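Local coordinates for protein acyl-coenzyme A oxidase (Caenorhabditis elegans, PDB 5K3H) that catalyses the FAD-dependent desaturation of acyl-CoA to trans-2-enoyl-CoA, passing the electrons to oxygen, in the first step of peroxisomal beta-oxidation, at residues 169-174 with 272-276. Numbering follows the deposited sequence.
Sequences YDIGTQ and VEADG
Two beta hairpins of the beta domain, the middle domain of the acyl-CoA oxidase fold, illustrate how hairpin ends meet through their turns. Residues 169-174 finish strand 166-170, then take helical values at Ile171 and Gly172, Thr173 at -102/-1 and Gln174 in the left-handed region (51/55), ready to start strand 175-179. Residues 272-276 leave strand 271-272 by a type I turn from Glu273 to Gly276, closed by the hydrogen bond from Gly276 N to Glu273 O, 2.7 Å; at phi/psi 90/1, a CB on Gly276 would jam against Asp275 O, so glycine is needed. CA atoms come nearest at Gln174-Ala274 (6.0 Å) and Ile171-Asp275 (6.1 Å). Asp170 OD1 accepts from Thr173 N at 3.2 Å, an Asx motif, while its OD2 belongs to a salt bridge with Arg259. Tyr169, chi1 t (-175°) and chi2 52°, spans the gap: Val272 CG1 lies over one ring face, 4.3 Å from CE2, and Gly276 CA approaches CE2 obliquely at 3.4 Å; a CB there would also crowd Ile171 CD1, at 3.3 Å. Ile171 CD1 reaches Asp275 O at 3.9 Å, and Gln174 NE2 lies 3.3 Å from Ala274 CB. The one hydrogen bond between the segments runs from Tyr169 OH to Ala274 O, 2.8 Å, near the ring plane.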
ATOM      1  N   TYR B 169      22.208 -16.601 -35.610  1.00 26.02           N
ATOM      2  CA  TYR B 169      23.489 -17.266 -35.780  1.00 28.02           C
ATOM      3  C   TYR B 169      24.028 -16.965 -37.171  1.00 27.26           C
ATOM      4  O   TYR B 169      23.394 -17.305 -38.177  1.00 27.45           O
ATOM      5  CB  TYR B 169      23.382 -18.774 -35.571  1.00 28.58           C
ATOM      6  CG  TYR B 169      24.761 -19.371 -35.638  1.00 29.68           C
ATOM      7  CD1 TYR B 169      25.778 -18.841 -34.852  1.00 30.32           C
ATOM      8  CD2 TYR B 169      25.073 -20.419 -36.497  1.00 30.33           C
ATOM      9  CE1 TYR B 169      27.047 -19.345 -34.892  1.00 31.68           C
ATOM     10  CE2 TYR B 169      26.360 -20.939 -36.541  1.00 30.96           C
ATOM     11  CZ  TYR B 169      27.340 -20.390 -35.732  1.00 31.33           C
ATOM     12  OH  TYR B 169      28.638 -20.849 -35.735  1.00 33.60           O
ATOM     13  N   ASP B 170      25.210 -16.350 -37.220  1.00 28.96           N
ATOM     14  CA  ASP B 170      25.900 -16.015 -38.461  1.00 29.95           C
ATOM     15  C   ASP B 170      26.937 -17.104 -38.724  1.00 30.47           C
ATOM     16  O   ASP B 170      28.019 -17.094 -38.133  1.00 31.96           O
ATOM     17  CB  ASP B 170      26.536 -14.637 -38.325  1.00 30.61           C
ATOM     18  CG  ASP B 170      27.183 -14.159 -39.610  1.00 32.18           C
ATOM     19  OD1 ASP B 170      27.676 -14.998 -40.400  1.00 34.13           O
ATOM     20  OD2 ASP B 170      27.210 -12.924 -39.830  1.00 33.63           O
ATOM     21  N   ILE B 171      26.608 -18.034 -39.627  1.00 29.71           N
ATOM     22  CA  ILE B 171      27.452 -19.206 -39.873  1.00 31.26           C
ATOM     23  C   ILE B 171      28.780 -18.813 -40.510  1.00 32.47           C
ATOM     24  O   ILE B 171      29.811 -19.451 -40.265  1.00 33.73           O
ATOM     25  CB  ILE B 171      26.696 -20.241 -40.724  1.00 31.93           C
ATOM     26  CG1 ILE B 171      25.389 -20.666 -40.032  1.00 31.66           C
ATOM     27  CG2 ILE B 171      27.577 -21.461 -40.998  1.00 32.78           C
ATOM     28  CD1 ILE B 171      24.490 -21.575 -40.872  1.00 32.51           C
ATOM     29  N   GLY B 172      28.777 -17.786 -41.360  1.00 32.62           N
ATOM     30  CA  GLY B 172      30.009 -17.378 -42.006  1.00 35.50           C
ATOM     31  C   GLY B 172      31.064 -16.920 -41.019  1.00 38.61           C
ATOM     32  O   GLY B 172      32.237 -17.279 -41.141  1.00 43.06           O
ATOM     33  N   THR B 173      30.662 -16.132 -40.023  1.00 34.77           N
ATOM     34  CA  THR B 173      31.586 -15.542 -39.059  1.00 33.70           C
ATOM     35  C   THR B 173      31.606 -16.256 -37.713  1.00 32.75           C
ATOM     36  O   THR B 173      32.320 -15.813 -36.810  1.00 35.74           O
ATOM     37  CB  THR B 173      31.245 -14.069 -38.855  1.00 34.04           C
ATOM     38  OG1 THR B 173      29.959 -13.951 -38.225  1.00 32.73           O
ATOM     39  CG2 THR B 173      31.189 -13.381 -40.206  1.00 33.11           C
ATOM     40  N   GLN B 174      30.796 -17.300 -37.537  1.00 33.05           N
ATOM     41  CA  GLN B 174      30.675 -18.021 -36.270  1.00 33.99           C
ATOM     42  C   GLN B 174      30.431 -17.066 -35.107  1.00 32.23           C
ATOM     43  O   GLN B 174      31.159 -17.061 -34.105  1.00 33.49           O
ATOM     44  CB  GLN B 174      31.909 -18.872 -36.011  1.00 35.48           C
ATOM     45  CG  GLN B 174      32.057 -20.062 -36.949  1.00 37.89           C
ATOM     46  CD  GLN B 174      33.417 -20.680 -36.808  1.00 41.04           C
ATOM     47  OE1 GLN B 174      34.277 -20.488 -37.663  1.00 44.00           O
ATOM     48  NE2 GLN B 174      33.642 -21.394 -35.698  1.00 41.32           N
ATOM     49  N   VAL B 272      25.366 -25.457 -30.042  1.00 32.97           N
ATOM     50  CA  VAL B 272      25.328 -25.033 -31.436  1.00 32.73           C
ATOM     51  C   VAL B 272      26.759 -25.108 -31.947  1.00 33.06           C
ATOM     52  O   VAL B 272      27.637 -24.384 -31.453  1.00 32.22           O
ATOM     53  CB  VAL B 272      24.747 -23.614 -31.614  1.00 32.65           C
ATOM     54  CG1 VAL B 272      25.003 -23.083 -33.016  1.00 31.06           C
ATOM     55  CG2 VAL B 272      23.249 -23.613 -31.324  1.00 32.41           C
ATOM     56  N   GLU B 273      26.994 -25.979 -32.932  1.00 31.27           N
ATOM     57  CA  GLU B 273      28.327 -26.187 -33.480  1.00 33.02           C
ATOM     58  C   GLU B 273      28.637 -25.085 -34.475  1.00 32.33           C
ATOM     59  O   GLU B 273      27.765 -24.298 -34.852  1.00 32.75           O
ATOM     60  CB  GLU B 273      28.443 -27.586 -34.088  1.00 35.82           C
ATOM     61  CG  GLU B 273      27.918 -28.631 -33.106  1.00 40.02           C
ATOM     62  CD  GLU B 273      28.187 -30.066 -33.514  1.00 44.56           C
ATOM     63  OE1 GLU B 273      27.882 -30.422 -34.675  1.00 46.72           O
ATOM     64  OE2 GLU B 273      28.682 -30.849 -32.671  1.00 46.59           O
ATOM     65  N   ALA B 274      29.922 -24.991 -34.851  1.00 35.29           N
ATOM     66  CA  ALA B 274      30.364 -23.943 -35.773  1.00 34.62           C
ATOM     67  C   ALA B 274      29.568 -23.930 -37.070  1.00 32.12           C
ATOM     68  O   ALA B 274      29.307 -22.862 -37.630  1.00 32.65           O
ATOM     69  CB  ALA B 274      31.847 -24.122 -36.086  1.00 34.82           C
ATOM     70  N   ASP B 275      29.183 -25.101 -37.570  1.00 32.94           N
ATOM     71  CA  ASP B 275      28.350 -25.160 -38.768  1.00 33.31           C
ATOM     72  C   ASP B 275      26.895 -24.740 -38.511  1.00 32.66           C
ATOM     73  O   ASP B 275      26.087 -24.787 -39.446  1.00 31.31           O
ATOM     74  CB  ASP B 275      28.478 -26.531 -39.445  1.00 34.16           C
ATOM     75  CG  ASP B 275      27.928 -27.666 -38.627  1.00 35.53           C
ATOM     76  OD1 ASP B 275      27.369 -27.462 -37.525  1.00 36.65           O
ATOM     77  OD2 ASP B 275      28.066 -28.802 -39.114  1.00 35.79           O
ATOM     78  N   GLY B 276      26.527 -24.413 -37.267  1.00 32.24           N
ATOM     79  CA  GLY B 276      25.151 -24.119 -36.932  1.00 31.62           C
ATOM     80  C   GLY B 276      24.306 -25.286 -36.492  1.00 31.30           C
ATOM     81  O   GLY B 276      23.111 -25.088 -36.229  1.00 32.35           O
TER